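Local structure of HTH-type transcriptional regulator AscG (3BRQ) at residues D95-H100 with R109-N114; M82-F87 with M105-R110. The protein represses transcription of the cryptic asc operon as a DNA-binding regulator of the LacI family. All blocks are in the same frame, centred on the assembly; numbering follows the deposited sequence.

Contact 1 (D95-H100 with R109-N114)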
# COMPACT_ATOMS: atom_id res chain seq x y z
N ASP B 95 -3.29 -22.93 -20.31
CA ASP B 95 -4.53 -23.62 -20.65
C ASP B 95 -5.68 -22.64 -20.66
O ASP B 95 -6.54 -22.67 -21.55
CB ASP B 95 -4.81 -24.74 -19.66
CG ASP B 95 -3.94 -25.99 -19.90
OD1 ASP B 95 -3.32 -26.11 -20.96
OD2 ASP B 95 -3.91 -26.85 -19.00
N ILE B 96 -5.68 -21.71 -19.70
CA ILE B 96 -6.72 -20.69 -19.69
C ILE B 96 -6.71 -19.93 -21.00
O ILE B 96 -7.76 -19.79 -21.64
CB ILE B 96 -6.65 -19.80 -18.42
CG1 ILE B 96 -7.18 -20.58 -17.22
CG2 ILE B 96 -7.53 -18.53 -18.53
CD1 ILE B 96 -6.48 -20.28 -15.95
N ILE B 97 -5.53 -19.47 -21.42
CA ILE B 97 -5.41 -18.58 -22.58
C ILE B 97 -5.91 -19.27 -23.84
O ILE B 97 -6.63 -18.65 -24.66
CB ILE B 97 -3.97 -18.06 -22.76
CG1 ILE B 97 -3.64 -17.05 -21.64
CG2 ILE B 97 -3.83 -17.38 -24.12
CD1 ILE B 97 -2.17 -16.71 -21.50
N ASP B 98 -5.55 -20.54 -23.95
CA ASP B 98 -5.94 -21.37 -25.10
C ASP B 98 -7.46 -21.64 -25.13
O ASP B 98 -8.07 -21.68 -26.21
CB ASP B 98 -5.20 -22.72 -25.01
CG ASP B 98 -3.72 -22.61 -25.29
OD1 ASP B 98 -3.26 -21.56 -25.80
OD2 ASP B 98 -3.00 -23.61 -25.03
N ALA B 99 -8.06 -21.85 -23.95
CA ALA B 99 -9.50 -22.12 -23.83
C ALA B 99 -10.41 -20.91 -24.07
O ALA B 99 -11.64 -21.03 -23.96
CB ALA B 99 -9.81 -22.72 -22.44
N HIS B 100 -9.85 -19.77 -24.42
CA HIS B 100 -10.68 -18.57 -24.55
C HIS B 100 -10.31 -17.74 -25.72
O HIS B 100 -9.14 -17.63 -26.07
CB HIS B 100 -10.62 -17.68 -23.31
CG HIS B 100 -11.12 -18.34 -22.06
ND1 HIS B 100 -12.46 -18.38 -21.74
CD2 HIS B 100 -10.47 -18.95 -21.05
CE1 HIS B 100 -12.61 -18.98 -20.57
NE2 HIS B 100 -11.41 -19.36 -20.14
N ARG B 109 4.50 -13.38 -14.39
CA ARG B 109 4.80 -14.81 -14.61
C ARG B 109 5.19 -14.97 -16.09
O ARG B 109 4.58 -14.34 -16.97
CB ARG B 109 3.59 -15.72 -14.28
CG ARG B 109 2.75 -15.34 -13.02
CD ARG B 109 3.44 -15.68 -11.64
NE ARG B 109 3.71 -17.11 -11.67
CZ ARG B 109 2.83 -18.05 -11.30
NH1 ARG B 109 1.69 -17.68 -10.73
NH2 ARG B 109 3.15 -19.36 -11.42
N ARG B 110 6.21 -15.77 -16.36
CA ARG B 110 6.65 -16.01 -17.76
C ARG B 110 6.01 -17.26 -18.36
O ARG B 110 6.21 -18.34 -17.84
CB ARG B 110 8.19 -16.14 -17.82
CG ARG B 110 8.73 -16.20 -19.28
CD ARG B 110 10.25 -16.03 -19.38
NE ARG B 110 10.92 -16.64 -18.24
CZ ARG B 110 12.24 -16.83 -18.13
NH1 ARG B 110 13.08 -16.46 -19.10
NH2 ARG B 110 12.72 -17.40 -17.02
N LEU B 111 5.24 -17.11 -19.43
CA LEU B 111 4.55 -18.27 -20.01
C LEU B 111 5.44 -19.16 -20.90
O LEU B 111 6.42 -18.69 -21.49
CB LEU B 111 3.27 -17.85 -20.76
CG LEU B 111 2.12 -17.32 -19.88
CD1 LEU B 111 0.85 -17.27 -20.68
CD2 LEU B 111 1.90 -18.14 -18.62
N ARG B 112 5.09 -20.45 -20.98
CA ARG B 112 5.86 -21.41 -21.75
C ARG B 112 5.39 -21.43 -23.21
O ARG B 112 6.17 -21.15 -24.12
CB ARG B 112 5.74 -22.81 -21.12
CG ARG B 112 6.64 -23.90 -21.75
CD ARG B 112 6.41 -25.32 -21.16
NE ARG B 112 6.01 -25.33 -19.75
CZ ARG B 112 6.77 -24.98 -18.72
NH1 ARG B 112 8.02 -24.56 -18.90
NH2 ARG B 112 6.27 -25.01 -17.48
N LYS B 113 4.12 -21.75 -23.41
CA LYS B 113 3.49 -21.71 -24.72
C LYS B 113 3.18 -20.26 -25.17
O LYS B 113 3.81 -19.76 -26.10
CB LYS B 113 2.27 -22.63 -24.75
CG LYS B 113 1.56 -22.72 -26.07
CD LYS B 113 0.29 -23.56 -25.91
CE LYS B 113 -0.63 -23.42 -27.11
NZ LYS B 113 -0.77 -21.97 -27.50
N ASN B 114 2.25 -19.57 -24.50
CA ASN B 114 1.83 -18.22 -24.94
C ASN B 114 2.67 -17.09 -24.38
O ASN B 114 2.16 -16.19 -23.68
CB ASN B 114 0.35 -17.99 -24.64
CG ASN B 114 -0.54 -19.06 -25.23
OD1 ASN B 114 -0.87 -19.04 -26.42
ND2 ASN B 114 -0.98 -20.00 -24.39
O HOH W 1 -3.32 -19.52 -27.46

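Contact 2 (M82-F87 with M105-R110). With SO4 (sulfate ion), chain F.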
# COMPACT_ATOMS: atom_id res chain seq x y z
N MSE B 82 -6.48 -8.99 -17.68
CA MSE B 82 -5.09 -9.05 -17.17
C MSE B 82 -5.15 -9.90 -15.91
O MSE B 82 -5.81 -9.51 -14.95
CB MSE B 82 -4.54 -7.67 -16.80
CG MSE B 82 -3.05 -7.77 -16.24
SE MSE B 82 -2.57 -6.33 -15.05
CE MSE B 82 -3.59 -6.98 -13.48
N ILE B 83 -4.45 -11.04 -15.89
CA ILE B 83 -4.40 -11.84 -14.65
C ILE B 83 -3.05 -11.59 -13.93
O ILE B 83 -2.01 -11.67 -14.53
CB ILE B 83 -4.72 -13.34 -14.90
CG1 ILE B 83 -4.41 -14.23 -13.69
CG2 ILE B 83 -3.94 -13.91 -16.05
CD1 ILE B 83 -5.46 -14.10 -12.56
N TYR B 84 -3.10 -11.18 -12.65
CA TYR B 84 -1.89 -11.21 -11.83
C TYR B 84 -1.99 -12.31 -10.72
O TYR B 84 -2.51 -12.06 -9.65
CB TYR B 84 -1.61 -9.80 -11.32
CG TYR B 84 -0.48 -9.64 -10.32
CD1 TYR B 84 0.47 -10.65 -10.11
CD2 TYR B 84 -0.39 -8.45 -9.57
CE1 TYR B 84 1.47 -10.50 -9.16
CE2 TYR B 84 0.63 -8.28 -8.66
CZ TYR B 84 1.56 -9.30 -8.48
OH TYR B 84 2.55 -9.09 -7.55
N PRO B 85 -1.55 -13.56 -11.02
CA PRO B 85 -1.81 -14.66 -10.15
C PRO B 85 -0.62 -15.00 -9.22
O PRO B 85 0.57 -14.97 -9.65
CB PRO B 85 -2.03 -15.82 -11.15
CG PRO B 85 -1.12 -15.52 -12.23
CD PRO B 85 -0.88 -14.01 -12.24
N ARG B 86 -0.93 -15.35 -7.96
CA ARG B 86 0.09 -15.91 -7.10
C ARG B 86 0.09 -17.41 -7.34
O ARG B 86 1.17 -18.00 -7.50
CB ARG B 86 -0.16 -15.65 -5.60
CG ARG B 86 0.90 -16.35 -4.71
CD ARG B 86 1.04 -15.82 -3.33
NE ARG B 86 1.64 -14.47 -3.27
CZ ARG B 86 1.78 -13.84 -2.12
NH1 ARG B 86 1.38 -14.50 -1.03
NH2 ARG B 86 2.31 -12.60 -2.04
N PHE B 87 -1.10 -18.04 -7.36
CA PHE B 87 -1.18 -19.52 -7.24
C PHE B 87 -1.21 -20.35 -8.54
O PHE B 87 -0.69 -21.48 -8.55
CB PHE B 87 -2.32 -19.93 -6.29
CG PHE B 87 -2.17 -19.37 -4.90
CD1 PHE B 87 -1.35 -20.02 -3.95
CD2 PHE B 87 -2.77 -18.16 -4.55
CE1 PHE B 87 -1.18 -19.50 -2.68
CE2 PHE B 87 -2.60 -17.61 -3.27
CZ PHE B 87 -1.82 -18.25 -2.33
N MSE B 105 -3.98 -11.65 -20.77
CA MSE B 105 -2.55 -11.53 -20.55
C MSE B 105 -2.20 -11.70 -19.08
O MSE B 105 -3.03 -11.37 -18.22
CB MSE B 105 -2.06 -10.18 -21.10
CG MSE B 105 -1.96 -10.25 -22.66
SE MSE B 105 -1.17 -8.70 -23.47
CE MSE B 105 0.67 -8.88 -22.99
N VAL B 106 -0.96 -12.13 -18.81
CA VAL B 106 -0.50 -12.44 -17.45
C VAL B 106 0.63 -11.48 -17.08
O VAL B 106 1.50 -11.19 -17.89
CB VAL B 106 -0.05 -13.96 -17.30
CG1 VAL B 106 1.12 -14.24 -18.17
CG2 VAL B 106 0.32 -14.30 -15.84
N LEU B 107 0.54 -10.92 -15.87
CA LEU B 107 1.55 -10.08 -15.25
C LEU B 107 2.35 -10.89 -14.20
O LEU B 107 1.75 -11.57 -13.34
CB LEU B 107 0.84 -8.90 -14.54
CG LEU B 107 1.73 -7.83 -13.88
CD1 LEU B 107 2.47 -7.01 -15.00
CD2 LEU B 107 0.88 -6.89 -13.02
N ASN B 108 3.68 -10.75 -14.22
CA ASN B 108 4.56 -11.27 -13.14
C ASN B 108 4.88 -12.75 -13.27
O ASN B 108 5.45 -13.34 -12.34
CB ASN B 108 4.01 -10.96 -11.72
CG ASN B 108 5.13 -10.97 -10.63
OD1 ASN B 108 4.96 -11.51 -9.53
ND2 ASN B 108 6.27 -10.38 -10.93
N ARG B 109 4.50 -13.38 -14.39
CA ARG B 109 4.80 -14.81 -14.61
C ARG B 109 5.19 -14.97 -16.09
O ARG B 109 4.58 -14.34 -16.97
CB ARG B 109 3.59 -15.72 -14.28
CG ARG B 109 2.75 -15.34 -13.02
CD ARG B 109 3.44 -15.68 -11.64
NE ARG B 109 3.71 -17.11 -11.67
CZ ARG B 109 2.83 -18.05 -11.30
NH1 ARG B 109 1.69 -17.68 -10.73
NH2 ARG B 109 3.15 -19.36 -11.42
N ARG B 110 6.21 -15.77 -16.36
CA ARG B 110 6.65 -16.01 -17.76
C ARG B 110 6.01 -17.26 -18.36
O ARG B 110 6.21 -18.34 -17.84
CB ARG B 110 8.19 -16.14 -17.82
CG ARG B 110 8.73 -16.20 -19.28
CD ARG B 110 10.25 -16.03 -19.38
NE ARG B 110 10.92 -16.64 -18.24
CZ ARG B 110 12.24 -16.83 -18.13
NH1 ARG B 110 13.08 -16.46 -19.10
NH2 ARG B 110 12.72 -17.40 -17.02
S SO4 F . 3.65 -12.42 -5.72
O1 SO4 F . 4.73 -12.96 -6.49
O2 SO4 F . 2.43 -13.22 -5.99
O3 SO4 F . 4.02 -12.26 -4.34
O4 SO4 F . 3.51 -11.03 -6.15

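Contact 1 (D95-H100 with R109-N114)
The last turn of helix 90-98, in a beta-alpha-beta unit of the parallel-sheet domain, meets residues 109-114 of the loop after strand 104-107 through Asp-98, Lys-113 and Asn-114. OD1 of Asp-98 is the focal atom. The carboxylate of Asp-98 and the ammonium group of Lys-113 reach toward each other tip to tip, and NZ of Lys-113 closes a salt bridge to OD1 of Asp-98 at 3.0 Å, arriving on the syn side. The final torsion of Lys-113 (chi4 -46°) bends an otherwise extended chain and turns NZ to this oxygen. From the opposite face of the carboxylate, ND2 of Asn-114 donates to the same OD1 of Asp-98 over 3.1 Å, the donor standing well above the carboxylate plane; carboxylate and amide planes are 74° apart. One water donates both to OD1 of Asp-98 (2.6 Å) and to OD1 of Asn-114 (2.7 Å), so a second bridge runs beside the direct bond.

The helix precedes strand 104-107 and the loop follows it, so the contact ties together the chain on the two ends of that strand. Two backbone N-H groups of the same loop, those of Lys-113 and Asn-114, bond to the carboxylate of Asp-94, one helical turn before Asp-98. Beneath the polar cluster, CG2 of Ile-97 lies 3.9 Å from CG of Asn-114, the two side chains sliding past each other in opposite directions. An alanine in place of Asn-114 would probably leave OD1 of Asp-98 without its amide donor, deprive the bridging water of one anchor and open a gap beside CG2 of Ile-97. Further inward, the side chain of Leu-111 rests on Ile-93 of the helix.

Contact 2 (M82-F87 with M105-R110)
O of Leu-107 and CB of Asn-108 stand obliquely to the Tyr-84 ring, and O4 of a sulfate ion lies at its edge, near its plane. The Tyr-84 OH donates to that O4 over 2.6 Å; CE1 of Tyr-84 lies 3.6 Å from CB of Asn-108, with ring and amide planes 83° apart. ND2 of Asn-108 is held by His-123. At the edge of the Arg-86 guanidinium sit two more sulfate oxygens: NE of Arg-86 donates to O2 almost straight (174°), and NH2 to O3 at 2.9 Å. Within segment 82-87, CG of Arg-86 stands 3.9 Å above the Phe-87 ring, over its centre. The Arg-109 guanidinium turns its edge to Pro-85, NH1 of Arg-109 bonding to O of Pro-85 at 3.1 Å from above the carbonyl plane; chi1 (-40°) sets CG beside CG and CD of the proline. The same NH1 bonds to O of Leu-88.

Strands 80-84 and 104-107 pair in parallel. Ile-83 lies between two bonds, its N donating to O of Met-105 (2.7 Å) and its O accepting from N of Leu-107 (3.0 Å). On one face CD2 of Leu-107 touches both SE of selenomethionine Met-82 and CD2 of Tyr-84, under helix 255-270. On the other, CD of Pro-85 meets CG2 of Val-106 at 3.8 Å.

The sulfate, probably from the crystallisation liquor, is completed by Gly-33, Ser-151 and Thr-153. It lies past the carboxyl ends of neighbouring parallel strands joined by a beta-alpha-beta crossover, consistent with the effector cleft of the periplasmic-binding-protein fold in LacI-family regulators.

Strand 104-107 and its flanking chain connect the two contacts, whose centres are 10 Å apart. Contact 2 is buried and lies in the sheet and in the loops that follow its two strands: backbone bonds pair the strands, apolar side chains fill both faces, and Tyr-84 and Arg-86 bind the sulfate. Contact 1 is only partly buried, and sets the helix between those strands against the loop that leaves the second; there a salt bridge, a hydrogen bond from an amide and a water do the polar work near the surface. The two meet where CG of Leu-111 packs on CG1 of Val-106 at 3.7 Å, and Arg-109, one of two residues common to both, turns its guanidinium to backbone carbonyls in contact 2.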